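Local structure of leucine aminopeptidase (Parabacteroides distasonis, 3TC8) at residues 205-217 with 237-251. The protein probably acts as a zinc-dependent exopeptidase of the M28 family, with aminopeptidase or possibly glutaminyl-peptide cyclotransferase activity. Residues are numbered along the deposited sequence; the frame is centred on the assembly and turned at random.
Sequences KNATFFKEQQSLR and KYFINAAGGAITDDH
A short parallel strand pair joined by the helix 213-233, a beta-alpha-beta crossover, brings F209 and K211 beside F239 and A243, with a beta bulge between the two bridges. F209 N donates to Y238 O and F209 O accepts from I240 N; past the bulge, K211 N binds A242 O and K211 O takes G244 N. Large flat rings suit the start of the pair: the F209 ring turns its edge to the face of F239, its CD2 3.7 Å above that plane, in a T-shaped stack that W227 extends by meeting F239 edge-to-face. The neighbouring F210 ring receives I240 CB over its centre, a CH-pi contact at 4.1 Å, while its own CB lies 3.6 Å from G244 CA, where a CB on G244 would clash with F210 CB, which is consistent with a glycine there. The extended chain of K211 carries NZ to E224, its countercharge.

E212, the N-cap of helix 213-233, is long enough to serve both segments. With CG anti to the backbone N (chi1 -176°) and a bend at chi2, its buried carboxylate reaches H251 and I247. OE1 accepts from H251 NE2 at 2.8 Å, from S215 N and, on its anti lone pair, from S215 OG; OE2 is approached from opposite faces by I247 N, 2.9 Å away, and Q214 N. Q214 NE2 meanwhile reaches I247 O at 2.8 Å. Replacing E212 by alanine removes the carboxylate, which is likely to leave the helix start uncapped and H251 NE2 and I247 N without their acceptor. Five donors converging on one carboxylate, at a helix N-terminus, would be expected to favour its charged form, tying the start of helix 213-233 to the 245-249 loop and to the first turn of helix 250-258; the I247 side chain of that loop lies about 9 Å from the zinc ion.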
loop_
_atom_site.group_PDB
_atom_site.type_symbol
_atom_site.label_atom_id
_atom_site.label_comp_id
_atom_site.label_asym_id
_atom_site.label_seq_id
_atom_site.Cartn_x
_atom_site.Cartn_y
_atom_site.Cartn_z
ATOM N N LYS A 205 -15.304 3.727 -2.222
ATOM C CA LYS A 205 -16.598 3.177 -2.573
ATOM C C LYS A 205 -16.602 2.784 -4.048
ATOM O O LYS A 205 -16.183 3.592 -4.898
ATOM C CB LYS A 205 -17.710 4.175 -2.292
ATOM C CG LYS A 205 -19.090 3.579 -2.395
ATOM C CD LYS A 205 -20.179 4.623 -2.154
ATOM C CE LYS A 205 -21.538 4.101 -2.494
ATOM N NZ LYS A 205 -21.860 2.997 -1.568
ATOM N N ASN A 206 -17.036 1.561 -4.372
ATOM C CA ASN A 206 -17.134 1.101 -5.769
ATOM C C ASN A 206 -15.802 1.128 -6.553
ATOM O O ASN A 206 -15.789 1.232 -7.772
ATOM C CB ASN A 206 -18.234 1.824 -6.494
ATOM C CG ASN A 206 -19.593 1.575 -5.879
ATOM O OD1 ASN A 206 -19.940 0.440 -5.502
ATOM N ND2 ASN A 206 -20.404 2.622 -5.810
ATOM N N ALA A 207 -14.701 0.921 -5.843
ATOM C CA ALA A 207 -13.392 0.804 -6.469
ATOM C C ALA A 207 -13.428 -0.333 -7.495
ATOM O O ALA A 207 -14.137 -1.345 -7.323
ATOM C CB ALA A 207 -12.305 0.521 -5.437
ATOM N N THR A 208 -12.589 -0.213 -8.512
ATOM C CA THR A 208 -12.419 -1.220 -9.539
ATOM C C THR A 208 -10.948 -1.542 -9.700
ATOM O O THR A 208 -10.183 -0.694 -10.148
ATOM C CB THR A 208 -13.060 -0.777 -10.853
ATOM O OG1 THR A 208 -12.579 0.500 -11.270
ATOM C CG2 THR A 208 -14.573 -0.733 -10.750
ATOM N N PHE A 209 -10.591 -2.779 -9.359
ATOM C CA PHE A 209 -9.235 -3.261 -9.451
ATOM C C PHE A 209 -9.080 -4.049 -10.747
ATOM O O PHE A 209 -9.652 -5.141 -10.902
ATOM C CB PHE A 209 -8.877 -4.170 -8.264
ATOM C CG PHE A 209 -9.268 -3.604 -6.912
ATOM C CD1 PHE A 209 -8.974 -2.310 -6.535
ATOM C CD2 PHE A 209 -9.928 -4.411 -5.985
ATOM C CE1 PHE A 209 -9.313 -1.811 -5.297
ATOM C CE2 PHE A 209 -10.255 -3.917 -4.733
ATOM C CZ PHE A 209 -9.971 -2.631 -4.386
ATOM N N PHE A 210 -8.343 -3.474 -11.709
ATOM C CA PHE A 210 -8.059 -4.144 -12.962
ATOM C C PHE A 210 -6.710 -4.848 -12.848
ATOM O O PHE A 210 -5.921 -4.644 -11.924
ATOM C CB PHE A 210 -8.037 -3.100 -14.098
ATOM C CG PHE A 210 -9.384 -2.601 -14.530
ATOM C CD1 PHE A 210 -10.099 -1.679 -13.778
ATOM C CD2 PHE A 210 -9.931 -3.076 -15.690
ATOM C CE1 PHE A 210 -11.317 -1.234 -14.191
ATOM C CE2 PHE A 210 -11.189 -2.629 -16.104
ATOM C CZ PHE A 210 -11.856 -1.710 -15.367
ATOM N N LYS A 211 -6.458 -5.730 -13.816
ATOM C CA LYS A 211 -5.185 -6.453 -13.833
ATOM C C LYS A 211 -4.111 -5.492 -14.387
ATOM O O LYS A 211 -4.100 -5.163 -15.594
ATOM C CB LYS A 211 -5.310 -7.718 -14.671
ATOM C CG LYS A 211 -6.369 -8.665 -14.160
ATOM C CD LYS A 211 -6.462 -9.894 -15.015
ATOM C CE LYS A 211 -7.590 -10.779 -14.663
ATOM N NZ LYS A 211 -7.640 -11.949 -15.622
ATOM N N GLU A 212 -3.257 -4.995 -13.500
ATOM C CA GLU A 212 -2.345 -3.921 -13.878
ATOM C C GLU A 212 -1.194 -4.462 -14.734
ATOM O O GLU A 212 -0.750 -5.579 -14.553
ATOM C CB GLU A 212 -1.925 -3.239 -12.561
ATOM C CG GLU A 212 -1.037 -2.026 -12.694
ATOM C CD GLU A 212 0.425 -2.318 -12.937
ATOM O OE1 GLU A 212 0.931 -3.291 -12.336
ATOM O OE2 GLU A 212 1.066 -1.560 -13.731
ATOM N N GLN A 213 -0.708 -3.644 -15.654
ATOM C CA GLN A 213 0.219 -4.165 -16.685
ATOM C C GLN A 213 1.553 -4.629 -16.148
ATOM O O GLN A 213 2.017 -5.698 -16.527
ATOM C CB GLN A 213 0.468 -3.132 -17.782
ATOM C CG GLN A 213 -0.687 -2.962 -18.694
ATOM C CD GLN A 213 -1.030 -4.196 -19.453
ATOM O OE1 GLN A 213 -0.150 -4.895 -19.933
ATOM N NE2 GLN A 213 -2.321 -4.546 -19.441
ATOM N N GLN A 214 2.171 -3.864 -15.224
ATOM C CA GLN A 214 3.466 -4.295 -14.714
ATOM C C GLN A 214 3.334 -5.589 -13.896
ATOM O O GLN A 214 4.190 -6.472 -13.946
ATOM C CB GLN A 214 4.125 -3.223 -13.862
ATOM C CG GLN A 214 4.361 -1.925 -14.624
ATOM C CD GLN A 214 5.345 -1.032 -13.897
ATOM O OE1 GLN A 214 6.565 -1.183 -14.058
ATOM N NE2 GLN A 214 4.851 -0.110 -13.090
ATOM N N SER A 215 2.210 -5.695 -13.181
ATOM C CA SER A 215 1.864 -6.871 -12.404
ATOM C C SER A 215 1.723 -8.083 -13.301
ATOM O O SER A 215 2.201 -9.174 -12.980
ATOM C CB SER A 215 0.529 -6.585 -11.682
ATOM O OG SER A 215 0.600 -5.500 -10.788
ATOM N N LEU A 216 0.990 -7.925 -14.404
ATOM C CA LEU A 216 0.848 -9.017 -15.364
ATOM C C LEU A 216 2.173 -9.418 -16.003
ATOM O O LEU A 216 2.483 -10.590 -16.152
ATOM C CB LEU A 216 -0.140 -8.608 -16.444
ATOM C CG LEU A 216 -1.623 -8.623 -16.129
ATOM C CD1 LEU A 216 -2.399 -7.858 -17.185
ATOM C CD2 LEU A 216 -2.115 -10.030 -15.888
ATOM N N ARG A 217 2.958 -8.419 -16.410
ATOM C CA ARG A 217 4.213 -8.738 -17.062
ATOM C C ARG A 217 5.167 -9.497 -16.157
ATOM O O ARG A 217 5.839 -10.438 -16.602
ATOM C CB ARG A 217 4.860 -7.482 -17.625
ATOM C CG ARG A 217 5.926 -7.731 -18.708
ATOM C CD ARG A 217 5.322 -8.184 -20.045
ATOM N NE ARG A 217 6.280 -8.087 -21.127
ATOM C CZ ARG A 217 7.216 -8.984 -21.441
ATOM N NH1 ARG A 217 7.279 -10.143 -20.818
ATOM N NH2 ARG A 217 8.103 -8.686 -22.397
ATOM N N LYS A 237 -17.140 -7.898 -8.630
ATOM C CA LYS A 237 -17.501 -6.502 -8.969
ATOM C C LYS A 237 -16.403 -5.516 -8.593
ATOM O O LYS A 237 -16.399 -4.394 -9.072
ATOM C CB LYS A 237 -18.804 -6.083 -8.369
ATOM C CG LYS A 237 -18.808 -5.875 -6.930
ATOM C CD LYS A 237 -20.254 -5.865 -6.449
ATOM C CE LYS A 237 -20.390 -5.358 -5.028
ATOM N NZ LYS A 237 -20.396 -3.877 -5.022
ATOM N N TYR A 238 -15.477 -5.951 -7.742
ATOM C CA TYR A 238 -14.286 -5.205 -7.400
ATOM C C TYR A 238 -13.069 -5.636 -8.189
ATOM O O TYR A 238 -12.339 -4.796 -8.692
ATOM C CB TYR A 238 -13.974 -5.294 -5.890
ATOM C CG TYR A 238 -15.036 -4.683 -5.027
ATOM C CD1 TYR A 238 -15.078 -3.306 -4.826
ATOM C CD2 TYR A 238 -16.050 -5.446 -4.493
ATOM C CE1 TYR A 238 -16.088 -2.740 -4.052
ATOM C CE2 TYR A 238 -17.056 -4.874 -3.724
ATOM C CZ TYR A 238 -17.092 -3.528 -3.541
ATOM O OH TYR A 238 -18.114 -2.981 -2.788
ATOM N N PHE A 239 -12.813 -6.944 -8.269
ATOM C CA PHE A 239 -11.694 -7.474 -9.028
ATOM C C PHE A 239 -12.139 -7.760 -10.436
ATOM O O PHE A 239 -12.596 -8.861 -10.755
ATOM C CB PHE A 239 -11.133 -8.718 -8.339
ATOM C CG PHE A 239 -10.403 -8.414 -7.060
ATOM C CD1 PHE A 239 -11.076 -8.242 -5.855
ATOM C CD2 PHE A 239 -9.017 -8.351 -7.026
ATOM C CE1 PHE A 239 -10.402 -7.960 -4.679
ATOM C CE2 PHE A 239 -8.351 -8.079 -5.877
ATOM C CZ PHE A 239 -9.040 -7.895 -4.719
ATOM N N ILE A 240 -11.977 -6.766 -11.284
ATOM C CA ILE A 240 -12.517 -6.801 -12.665
ATOM C C ILE A 240 -11.626 -7.710 -13.501
ATOM O O ILE A 240 -10.393 -7.566 -13.479
ATOM C CB ILE A 240 -12.538 -5.405 -13.294
ATOM C CG1 ILE A 240 -13.218 -4.387 -12.365
ATOM C CG2 ILE A 240 -13.227 -5.460 -14.650
ATOM C CD1 ILE A 240 -14.641 -4.719 -11.941
ATOM N N ASN A 241 -12.233 -8.650 -14.230
ATOM C CA ASN A 241 -11.495 -9.618 -15.008
ATOM C C ASN A 241 -11.113 -9.024 -16.352
ATOM O O ASN A 241 -11.616 -9.455 -17.411
ATOM C CB ASN A 241 -12.337 -10.875 -15.198
ATOM C CG ASN A 241 -11.484 -12.094 -15.576
ATOM O OD1 ASN A 241 -10.256 -12.132 -15.336
ATOM N ND2 ASN A 241 -12.138 -13.107 -16.156
ATOM N N ALA A 242 -10.247 -8.039 -16.316
ATOM C CA ALA A 242 -9.821 -7.320 -17.472
ATOM C C ALA A 242 -8.484 -6.674 -17.212
ATOM O O ALA A 242 -8.190 -6.276 -16.085
ATOM C CB ALA A 242 -10.852 -6.274 -17.924
ATOM N N ALA A 243 -7.716 -6.464 -18.266
ATOM C CA ALA A 243 -6.456 -5.738 -18.212
ATOM C C ALA A 243 -6.672 -4.255 -18.007
ATOM O O ALA A 243 -7.576 -3.650 -18.598
ATOM C CB ALA A 243 -5.630 -5.959 -19.488
ATOM N N GLY A 244 -5.892 -3.697 -17.097
ATOM C CA GLY A 244 -5.872 -2.292 -16.851
ATOM C C GLY A 244 -4.697 -1.651 -17.509
ATOM O O GLY A 244 -4.085 -2.178 -18.420
ATOM N N GLY A 245 -4.369 -0.485 -16.987
ATOM C CA GLY A 245 -3.220 0.299 -17.438
ATOM C C GLY A 245 -1.941 -0.059 -16.704
ATOM O O GLY A 245 -1.934 -0.880 -15.773
ATOM N N ALA A 246 -0.843 0.514 -17.161
ATOM C CA ALA A 246 0.430 0.457 -16.464
ATOM C C ALA A 246 0.487 1.587 -15.437
ATOM O O ALA A 246 0.228 2.733 -15.791
ATOM C CB ALA A 246 1.588 0.604 -17.422
ATOM N N ILE A 247 0.753 1.259 -14.184
ATOM C CA ILE A 247 0.762 2.192 -13.076
ATOM C C ILE A 247 2.129 2.170 -12.382
ATOM O O ILE A 247 2.581 1.138 -11.926
ATOM C CB ILE A 247 -0.377 1.864 -12.092
ATOM C CG1 ILE A 247 -1.742 1.926 -12.788
ATOM C CG2 ILE A 247 -0.323 2.789 -10.892
ATOM C CD1 ILE A 247 -2.918 1.397 -11.998
ATOM N N THR A 248 2.757 3.347 -12.251
ATOM C CA THR A 248 3.983 3.502 -11.472
ATOM C C THR A 248 3.622 3.376 -10.002
ATOM O O THR A 248 2.771 4.090 -9.502
ATOM C CB THR A 248 4.602 4.890 -11.714
ATOM O OG1 THR A 248 4.909 5.037 -13.095
ATOM C CG2 THR A 248 5.827 5.091 -10.833
ATOM N N ASP A 249 4.235 2.425 -9.324
ATOM C CA ASP A 249 3.937 2.207 -7.919
ATOM C C ASP A 249 5.030 1.387 -7.277
ATOM O O ASP A 249 5.991 0.948 -7.939
ATOM C CB ASP A 249 2.563 1.542 -7.781
ATOM C CG ASP A 249 1.772 1.985 -6.572
ATOM O OD1 ASP A 249 2.357 2.581 -5.643
ATOM O OD2 ASP A 249 0.512 1.719 -6.550
ATOM N N ASP A 250 4.951 1.183 -5.962
ATOM C CA ASP A 250 6.039 0.591 -5.242
ATOM C C ASP A 250 6.434 -0.785 -5.753
ATOM O O ASP A 250 7.581 -1.185 -5.636
ATOM C CB ASP A 250 5.671 0.486 -3.735
ATOM C CG ASP A 250 5.581 1.840 -2.983
ATOM O OD1 ASP A 250 6.589 2.525 -2.943
ATOM O OD2 ASP A 250 4.520 2.153 -2.424
ATOM N N HIS A 251 5.455 -1.533 -6.276
ATOM C CA HIS A 251 5.751 -2.900 -6.739
ATOM C C HIS A 251 6.792 -2.954 -7.851
ATOM O O HIS A 251 7.576 -3.912 -7.902
ATOM C CB HIS A 251 4.459 -3.613 -7.166
ATOM C CG HIS A 251 3.789 -3.062 -8.374
ATOM N ND1 HIS A 251 3.536 -1.714 -8.516
ATOM C CD2 HIS A 251 3.324 -3.687 -9.485
ATOM C CE1 HIS A 251 2.945 -1.530 -9.683
ATOM N NE2 HIS A 251 2.796 -2.713 -10.284
HETATM O O HOH W 1 -18.052 -0.320 -2.324
HETATM O O HOH W 2 -19.146 -2.183 -6.430
HETATM O O HOH W 3 -16.766 -1.937 -7.884
#